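Local coordinates for protein vaginolysin (Gardnerella vaginalis, PDB 5IMY) that probably acts as a secreted cholesterol-dependent cytolysin, a toxin thought to bind cholesterol in host membranes and to form pores lined by transmembrane beta strands, at residues A[38-43]-A[99-104]; A[399-404]-A[437-442]. All blocks are in the same frame, centred on the assembly; numbering follows the deposited sequence.

Contact 1. Residues A[38-43]-A[99-104]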
ATOM      1  N   ASN A  38      30.503  -5.339 -20.041  1.00 55.74           N
ATOM      2  CA  ASN A  38      31.014  -5.998 -18.845  1.00 63.70           C
ATOM      3  C   ASN A  38      32.483  -5.692 -18.589  1.00 54.50           C
ATOM      4  O   ASN A  38      32.971  -5.974 -17.488  1.00 49.08           O
ATOM      5  CB  ASN A  38      30.812  -7.511 -18.942  1.00 67.10           C
ATOM      6  CG  ASN A  38      29.399  -7.932 -18.583  1.00 72.11           C
ATOM      7  OD1 ASN A  38      29.096  -8.193 -17.418  1.00 71.65           O
ATOM      8  ND2 ASN A  38      28.526  -7.994 -19.581  1.00 68.93           N
ATOM      9  N   ILE A  39      33.197  -5.123 -19.564  1.00 54.53           N
ATOM     10  CA  ILE A  39      34.607  -4.824 -19.352  1.00 47.97           C
ATOM     11  C   ILE A  39      34.772  -3.694 -18.344  1.00 40.36           C
ATOM     12  O   ILE A  39      35.786  -3.627 -17.640  1.00 41.14           O
ATOM     13  CB  ILE A  39      35.290  -4.492 -20.695  1.00 46.83           C
ATOM     14  CG1 ILE A  39      36.814  -4.521 -20.548  1.00 42.06           C
ATOM     15  CG2 ILE A  39      34.850  -3.124 -21.214  1.00 46.63           C
ATOM     16  CD1 ILE A  39      37.382  -5.906 -20.304  1.00 43.33           C
ATOM     17  N   LEU A  40      33.792  -2.793 -18.255  1.00 42.07           N
ATOM     18  CA  LEU A  40      33.851  -1.646 -17.357  1.00 40.48           C
ATOM     19  C   LEU A  40      32.686  -1.642 -16.373  1.00 40.05           C
ATOM     20  O   LEU A  40      32.287  -0.584 -15.879  1.00 45.94           O
ATOM     21  CB  LEU A  40      33.879  -0.343 -18.156  1.00 38.77           C
ATOM     22  CG  LEU A  40      35.205   0.017 -18.833  1.00 37.98           C
ATOM     23  CD1 LEU A  40      35.013   1.190 -19.782  1.00 39.88           C
ATOM     24  CD2 LEU A  40      36.272   0.337 -17.798  1.00 40.12           C
ATOM     25  N   ALA A  41      32.136  -2.813 -16.069  1.00 46.30           N
ATOM     26  CA  ALA A  41      31.023  -2.919 -15.136  1.00 48.18           C
ATOM     27  C   ALA A  41      31.528  -3.206 -13.728  1.00 46.57           C
ATOM     28  O   ALA A  41      32.464  -3.989 -13.536  1.00 46.68           O
ATOM     29  CB  ALA A  41      30.053  -4.018 -15.576  1.00 53.77           C
ATOM     30  N   ARG A  42      30.900  -2.564 -12.747  1.00 56.51           N
ATOM     31  CA  ARG A  42      31.221  -2.741 -11.339  1.00 54.41           C
ATOM     32  C   ARG A  42      30.003  -3.302 -10.616  1.00 60.91           C
ATOM     33  O   ARG A  42      28.859  -3.031 -10.995  1.00 62.30           O
ATOM     34  CB  ARG A  42      31.661  -1.408 -10.707  1.00 55.61           C
ATOM     35  CG  ARG A  42      31.868  -1.443  -9.197  1.00 67.66           C
ATOM     36  CD  ARG A  42      32.730  -0.272  -8.724  1.00 63.44           C
ATOM     37  NE  ARG A  42      32.214   1.028  -9.158  1.00 59.66           N
ATOM     38  CZ  ARG A  42      31.462   1.839  -8.415  1.00 60.13           C
ATOM     39  NH1 ARG A  42      31.113   1.505  -7.179  1.00 53.94           N
ATOM     40  NH2 ARG A  42      31.054   3.000  -8.915  1.00 45.82           N
ATOM     41  N   HIS A  43      30.254  -4.101  -9.579  1.00 63.33           N
ATOM     42  CA  HIS A  43      29.187  -4.768  -8.841  1.00 62.51           C
ATOM     43  C   HIS A  43      29.442  -4.634  -7.348  1.00 64.09           C
ATOM     44  O   HIS A  43      30.539  -4.943  -6.873  1.00 68.93           O
ATOM     45  CB  HIS A  43      29.087  -6.248  -9.229  1.00 72.12           C
ATOM     46  CG  HIS A  43      28.638  -6.476 -10.639  1.00 83.73           C
ATOM     47  ND1 HIS A  43      29.506  -6.463 -11.710  1.00 82.92           N
ATOM     48  CD2 HIS A  43      27.409  -6.721 -11.155  1.00 89.07           C
ATOM     49  CE1 HIS A  43      28.832  -6.691 -12.824  1.00 78.96           C
ATOM     50  NE2 HIS A  43      27.558  -6.850 -12.515  1.00 91.47           N
ATOM     51  N   LYS A  99      40.353  -2.158 -13.665  1.00 41.12           N
ATOM     52  CA  LYS A  99      39.756  -1.889 -12.360  1.00 41.42           C
ATOM     53  C   LYS A  99      40.070  -0.475 -11.886  1.00 41.82           C
ATOM     54  O   LYS A  99      39.233   0.168 -11.241  1.00 45.37           O
ATOM     55  CB  LYS A  99      40.251  -2.912 -11.337  1.00 38.53           C
ATOM     56  CG  LYS A  99      39.413  -2.972 -10.072  1.00 44.32           C
ATOM     57  CD  LYS A  99      40.213  -3.516  -8.898  1.00 45.46           C
ATOM     58  CE  LYS A  99      39.350  -3.671  -7.654  1.00 64.94           C
ATOM     59  NZ  LYS A  99      39.307  -2.434  -6.821  1.00 74.62           N
ATOM     60  N   ASN A 100      41.270   0.023 -12.187  1.00 41.08           N
ATOM     61  CA  ASN A 100      41.645   1.363 -11.751  1.00 39.23           C
ATOM     62  C   ASN A 100      40.704   2.410 -12.335  1.00 39.82           C
ATOM     63  O   ASN A 100      40.208   3.285 -11.615  1.00 40.39           O
ATOM     64  CB  ASN A 100      43.092   1.655 -12.147  1.00 45.14           C
ATOM     65  CG  ASN A 100      44.095   0.940 -11.261  1.00 51.77           C
ATOM     66  OD1 ASN A 100      43.834   0.689 -10.084  1.00 52.55           O
ATOM     67  ND2 ASN A 100      45.250   0.608 -11.825  1.00 52.56           N
ATOM     68  N   LEU A 101      40.448   2.338 -13.643  1.00 39.15           N
ATOM     69  CA  LEU A 101      39.520   3.278 -14.262  1.00 38.74           C
ATOM     70  C   LEU A 101      38.140   3.179 -13.625  1.00 34.89           C
ATOM     71  O   LEU A 101      37.491   4.200 -13.371  1.00 43.22           O
ATOM     72  CB  LEU A 101      39.436   3.021 -15.767  1.00 27.15           C
ATOM     73  CG  LEU A 101      38.451   3.897 -16.549  1.00 32.61           C
ATOM     74  CD1 LEU A 101      38.736   5.379 -16.345  1.00 27.95           C
ATOM     75  CD2 LEU A 101      38.501   3.549 -18.024  1.00 35.91           C
ATOM     76  N   MET A 102      37.679   1.957 -13.351  1.00 34.00           N
ATOM     77  CA  MET A 102      36.381   1.781 -12.711  1.00 38.50           C
ATOM     78  C   MET A 102      36.354   2.402 -11.322  1.00 41.93           C
ATOM     79  O   MET A 102      35.291   2.822 -10.853  1.00 43.08           O
ATOM     80  CB  MET A 102      36.032   0.293 -12.638  1.00 34.54           C
ATOM     81  CG  MET A 102      35.713  -0.318 -13.992  1.00 40.16           C
ATOM     82  SD  MET A 102      34.989  -1.966 -13.893  1.00 50.95           S
ATOM     83  CE  MET A 102      36.413  -2.952 -13.441  1.00 45.61           C
ATOM     84  N   ASP A 103      37.503   2.475 -10.656  1.00 41.75           N
ATOM     85  CA  ASP A 103      37.605   3.126  -9.357  1.00 43.07           C
ATOM     86  C   ASP A 103      37.895   4.618  -9.468  1.00 44.16           C
ATOM     87  O   ASP A 103      38.042   5.286  -8.439  1.00 39.31           O
ATOM     88  CB  ASP A 103      38.691   2.450  -8.514  1.00 43.24           C
ATOM     89  CG  ASP A 103      38.332   1.025  -8.136  1.00 53.40           C
ATOM     90  OD1 ASP A 103      37.145   0.656  -8.262  1.00 54.31           O
ATOM     91  OD2 ASP A 103      39.234   0.278  -7.706  1.00 50.55           O
ATOM     92  N   ASN A 104      37.978   5.150 -10.688  1.00 41.33           N
ATOM     93  CA  ASN A 104      38.249   6.564 -10.931  1.00 36.93           C
ATOM     94  C   ASN A 104      39.676   6.948 -10.552  1.00 39.06           C
ATOM     95  O   ASN A 104      39.949   8.102 -10.214  1.00 43.64           O
ATOM     96  CB  ASN A 104      37.247   7.459 -10.191  1.00 41.43           C
ATOM     97  CG  ASN A 104      36.900   8.714 -10.970  1.00 38.07           C
ATOM     98  OD1 ASN A 104      37.025   8.755 -12.193  1.00 36.24           O
ATOM     99  ND2 ASN A 104      36.456   9.746 -10.263  1.00 43.61           N
TER
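Met102, in the last turn of the short helix 99-102, packs its thioether against the chain at Leu40 and Ala41, where the chain that follows helix 22-30 leads into strand 41-43. The CA atoms of Leu40 and Met102 lie 6.3 Å apart. No hydrogen bond joins the two segments. The contact rests on Met102, which points toward segment 38-43. Its CG is anti to its own carbonyl carbon (chi1 -70°), and the chain then runs out to SD before bending at chi3. Met102 SD lies 3.3 Å from Ala41 O and 3.4 Å from Leu40 C. Within segment 38-43 the sulfur meets backbone atoms, while CG meets a side chain: Met102 CG lies 3.9 Å from Leu40 CD2.

That same Leu40 methyl bridges two helix residues. Leu40 CD2 also touches Leu101 CD2 at 3.9 Å, and the two leucine side chains cross obliquely. Leu40 and Leu101 are both buried, and Leu79 of strand 79-80 packs on Leu101.

Arg42 starts out toward segment 99-104, with CG anti to its backbone N (chi1 173°). Arg42 NE passes 3.9 Å from Met102 O, obliquely to the guanidinium plane. Its firmer partner is Lys181 O, bonded to Arg42 NH2. Arg42 NE is also 5.0 Å from Asp103 OD1, so some electrostatic attraction is likely. Asp103 OD2 uses its syn lone pair to take Lys99 NZ at 2.9 Å, a salt bridge from the first residue of the helix to the residue just after it.

Arg42 is bonded through its backbone to strand 363-389. The arrangement is a short helix, closed by a Schellman motif at Asn104, packed through methionine and leucine on the chain as it enters strand 41-43, which runs parallel to the long strand 363-389.

Contact 2. Residues A[399-404]-A[437-442]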
ATOM      1  N   ASP A 399     -14.369   8.696   5.298  1.00 42.39           N
ATOM      2  CA  ASP A 399     -13.873   7.534   4.575  1.00 41.12           C
ATOM      3  C   ASP A 399     -12.493   7.144   5.086  1.00 43.81           C
ATOM      4  O   ASP A 399     -11.671   8.008   5.410  1.00 43.48           O
ATOM      5  CB  ASP A 399     -13.809   7.817   3.071  1.00 33.05           C
ATOM      6  CG  ASP A 399     -15.181   8.002   2.455  1.00 41.27           C
ATOM      7  OD1 ASP A 399     -16.113   7.267   2.845  1.00 41.77           O
ATOM      8  OD2 ASP A 399     -15.330   8.886   1.586  1.00 46.21           O
ATOM      9  N   GLU A 400     -12.248   5.838   5.154  1.00 37.39           N
ATOM     10  CA  GLU A 400     -10.954   5.288   5.551  1.00 45.28           C
ATOM     11  C   GLU A 400     -10.405   4.493   4.371  1.00 43.36           C
ATOM     12  O   GLU A 400     -10.867   3.382   4.090  1.00 43.87           O
ATOM     13  CB  GLU A 400     -11.090   4.419   6.801  1.00 44.75           C
ATOM     14  CG  GLU A 400     -10.914   5.192   8.100  1.00 47.94           C
ATOM     15  CD  GLU A 400     -11.491   4.467   9.301  1.00 57.46           C
ATOM     16  OE1 GLU A 400     -11.692   3.237   9.219  1.00 62.58           O
ATOM     17  OE2 GLU A 400     -11.744   5.131  10.328  1.00 51.66           O
ATOM     18  N   TYR A 401      -9.426   5.066   3.676  1.00 47.29           N
ATOM     19  CA  TYR A 401      -8.783   4.370   2.576  1.00 43.89           C
ATOM     20  C   TYR A 401      -7.723   3.410   3.102  1.00 46.83           C
ATOM     21  O   TYR A 401      -7.193   3.564   4.206  1.00 49.07           O
ATOM     22  CB  TYR A 401      -8.139   5.357   1.600  1.00 46.46           C
ATOM     23  CG  TYR A 401      -9.115   6.156   0.763  1.00 48.21           C
ATOM     24  CD1 TYR A 401     -10.486   6.055   0.960  1.00 50.85           C
ATOM     25  CD2 TYR A 401      -8.660   7.005  -0.238  1.00 58.73           C
ATOM     26  CE1 TYR A 401     -11.373   6.784   0.193  1.00 49.82           C
ATOM     27  CE2 TYR A 401      -9.539   7.738  -1.010  1.00 61.09           C
ATOM     28  CZ  TYR A 401     -10.895   7.624  -0.792  1.00 56.48           C
ATOM     29  OH  TYR A 401     -11.776   8.349  -1.559  1.00 56.91           O
ATOM     30  N   GLY A 402      -7.417   2.409   2.290  1.00 51.29           N
ATOM     31  CA  GLY A 402      -6.412   1.434   2.654  1.00 45.42           C
ATOM     32  C   GLY A 402      -6.054   0.571   1.469  1.00 44.95           C
ATOM     33  O   GLY A 402      -6.827   0.436   0.514  1.00 46.88           O
ATOM     34  N   THR A 403      -4.860  -0.004   1.541  1.00 47.06           N
ATOM     35  CA  THR A 403      -4.388  -0.971   0.565  1.00 47.75           C
ATOM     36  C   THR A 403      -4.111  -2.284   1.275  1.00 48.53           C
ATOM     37  O   THR A 403      -3.536  -2.301   2.367  1.00 50.66           O
ATOM     38  CB  THR A 403      -3.115  -0.491  -0.139  1.00 48.80           C
ATOM     39  OG1 THR A 403      -2.190   0.014   0.831  1.00 57.19           O
ATOM     40  CG2 THR A 403      -3.439   0.592  -1.156  1.00 41.69           C
ATOM     41  N   GLU A 404      -4.534  -3.384   0.663  1.00 45.12           N
ATOM     42  CA  GLU A 404      -4.225  -4.678   1.240  1.00 46.94           C
ATOM     43  C   GLU A 404      -2.722  -4.919   1.198  1.00 52.97           C
ATOM     44  O   GLU A 404      -1.967  -4.229   0.506  1.00 50.71           O
ATOM     45  CB  GLU A 404      -4.970  -5.797   0.510  1.00 51.42           C
ATOM     46  CG  GLU A 404      -6.363  -6.077   1.065  1.00 58.58           C
ATOM     47  CD  GLU A 404      -6.340  -6.466   2.533  1.00 64.01           C
ATOM     48  OE1 GLU A 404      -5.388  -7.157   2.954  1.00 66.78           O
ATOM     49  OE2 GLU A 404      -7.270  -6.071   3.268  1.00 60.68           O
ATOM     50  N   VAL A 437      -8.042   9.968   7.716  1.00 53.54           N
ATOM     51  CA  VAL A 437      -9.428   9.928   7.272  1.00 50.96           C
ATOM     52  C   VAL A 437      -9.625  10.957   6.165  1.00 43.51           C
ATOM     53  O   VAL A 437      -8.956  11.997   6.122  1.00 41.88           O
ATOM     54  CB  VAL A 437     -10.413  10.175   8.430  1.00 49.44           C
ATOM     55  CG1 VAL A 437     -10.109   9.263   9.612  1.00 56.45           C
ATOM     56  CG2 VAL A 437     -10.393  11.623   8.862  1.00 46.46           C
ATOM     57  N   ARG A 438     -10.559  10.668   5.263  1.00 42.55           N
ATOM     58  CA  ARG A 438     -10.814  11.517   4.111  1.00 43.04           C
ATOM     59  C   ARG A 438     -12.305  11.810   4.005  1.00 39.56           C
ATOM     60  O   ARG A 438     -13.142  11.102   4.568  1.00 39.03           O
ATOM     61  CB  ARG A 438     -10.325  10.862   2.810  1.00 49.69           C
ATOM     62  CG  ARG A 438      -8.836  10.533   2.787  1.00 50.24           C
ATOM     63  CD  ARG A 438      -8.447   9.913   1.454  1.00 63.10           C
ATOM     64  NE  ARG A 438      -7.080   9.390   1.445  1.00 70.48           N
ATOM     65  CZ  ARG A 438      -6.019  10.026   0.949  1.00 84.48           C
ATOM     66  NH1 ARG A 438      -6.140  11.230   0.405  1.00 97.48           N
ATOM     67  NH2 ARG A 438      -4.824   9.450   0.996  1.00 87.57           N
ATOM     68  N   ASN A 439     -12.620  12.878   3.276  1.00 36.07           N
ATOM     69  CA  ASN A 439     -13.998  13.215   2.926  1.00 40.53           C
ATOM     70  C   ASN A 439     -14.888  13.286   4.167  1.00 40.04           C
ATOM     71  O   ASN A 439     -15.922  12.621   4.264  1.00 41.41           O
ATOM     72  CB  ASN A 439     -14.544  12.209   1.911  1.00 40.94           C
ATOM     73  CG  ASN A 439     -13.618  12.025   0.727  1.00 53.19           C
ATOM     74  OD1 ASN A 439     -13.263  12.989   0.047  1.00 53.11           O
ATOM     75  ND2 ASN A 439     -13.203  10.786   0.484  1.00 47.25           N
ATOM     76  N   LEU A 440     -14.473  14.108   5.126  1.00 39.84           N
ATOM     77  CA  LEU A 440     -15.264  14.319   6.329  1.00 43.68           C
ATOM     78  C   LEU A 440     -16.582  15.007   5.984  1.00 45.42           C
ATOM     79  O   LEU A 440     -16.623  15.930   5.167  1.00 45.00           O
ATOM     80  CB  LEU A 440     -14.474  15.157   7.338  1.00 42.72           C
ATOM     81  CG  LEU A 440     -15.058  15.303   8.745  1.00 48.27           C
ATOM     82  CD1 LEU A 440     -14.963  13.998   9.524  1.00 52.72           C
ATOM     83  CD2 LEU A 440     -14.351  16.421   9.494  1.00 47.36           C
ATOM     84  N   ARG A 441     -17.662  14.549   6.614  1.00 43.05           N
ATOM     85  CA  ARG A 441     -19.006  15.061   6.370  1.00 47.41           C
ATOM     86  C   ARG A 441     -19.638  15.461   7.695  1.00 41.02           C
ATOM     87  O   ARG A 441     -19.400  14.813   8.718  1.00 34.27           O
ATOM     88  CB  ARG A 441     -19.872  14.009   5.674  1.00 45.24           C
ATOM     89  CG  ARG A 441     -20.435  14.448   4.339  1.00 48.88           C
ATOM     90  CD  ARG A 441     -21.040  13.275   3.585  1.00 46.64           C
ATOM     91  NE  ARG A 441     -20.694  13.316   2.166  1.00 50.40           N
ATOM     92  CZ  ARG A 441     -21.392  13.962   1.237  1.00 55.47           C
ATOM     93  NH1 ARG A 441     -22.492  14.630   1.560  1.00 63.08           N
ATOM     94  NH2 ARG A 441     -20.988  13.937  -0.026  1.00 60.72           N
ATOM     95  N   ILE A 442     -20.431  16.532   7.682  1.00 37.93           N
ATOM     96  CA  ILE A 442     -21.077  17.029   8.898  1.00 45.86           C
ATOM     97  C   ILE A 442     -22.425  17.640   8.532  1.00 45.01           C
ATOM     98  O   ILE A 442     -22.512  18.484   7.634  1.00 42.83           O
ATOM     99  CB  ILE A 442     -20.203  18.064   9.637  1.00 46.39           C
ATOM    100  CG1 ILE A 442     -18.838  17.468  10.002  1.00 47.61           C
ATOM    101  CG2 ILE A 442     -20.913  18.546  10.901  1.00 44.52           C
ATOM    102  CD1 ILE A 442     -17.859  18.460  10.595  1.00 48.30           C
TER
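Asp399 and Arg438 form an antiparallel hydrogen-bonded pair. Asp399 N gives a nearly straight bond to Arg438 O at 2.8 Å. Arg438 N returns one to Asp399 O at 2.9 Å. Beside them, Val437 CA makes a CA-H...O contact with Asp399 O.

The side chains of the pair lie on one face of the sheet. Asp399 has CG anti to its carbonyl carbon (chi1 -67°), and OD2 meets the amide of Asn439. Asn439 ND2 donates to the anti lone pair of Asp399 OD2 at 3.1 Å. The bond is bent, and the carboxylate and amide planes stand 70° apart. Asn439 sits at the corner of the chain, in left-handed backbone conformation, and its side chain reaches back toward Asp399.

Arg438 is extended from CG to NE and crosses the Tyr401 side chain at about a right angle. Arg438 CD lies over one face of the Tyr401 ring, 3.7 Å from its centroid and displaced toward the rim, a CH-pi contact. Arg438 CD approaches Tyr401 CD2 at 3.4 Å, while Arg438 NE is 3.3 Å from the same CD2. Ring and guanidinium planes are only 24° apart. The guanidinium carries on past the ring, and Arg438 NH2 forms a salt bridge with Asp406 of the second subunit.

On the neighbouring strand, Arg414 pairs with Glu400. Backbone bonds join Glu400 to Arg412 on one side and Tyr397 to Arg441 on the other. Strand 395-403 lies between 409-415 and 440-443, as an inner strand of one sheet of the C-terminal beta-sandwich domain of cholesterol-dependent cytolysins.

How the contacts relate
Contact 1 and contact 2 lie far apart in an elongated molecule, on opposite sides of the chain's centre. Their centres are 51 Å apart, and their nearest atoms about 32 Å. They follow one another along the chain: contact 1 belongs to the main cytolysin part, contact 2 to the C-terminal beta sandwich. Strand 363-389 reaches from one region to the other: its start flanks segment 38-43, and its far end leads toward strand 395-403. Contact 1 is mostly van der Waals packing without a hydrogen bond between its segments, and touches no other protein chain of the assembly. Contact 2 is largely polar and lies beside both a second subunit and a chain of another protein.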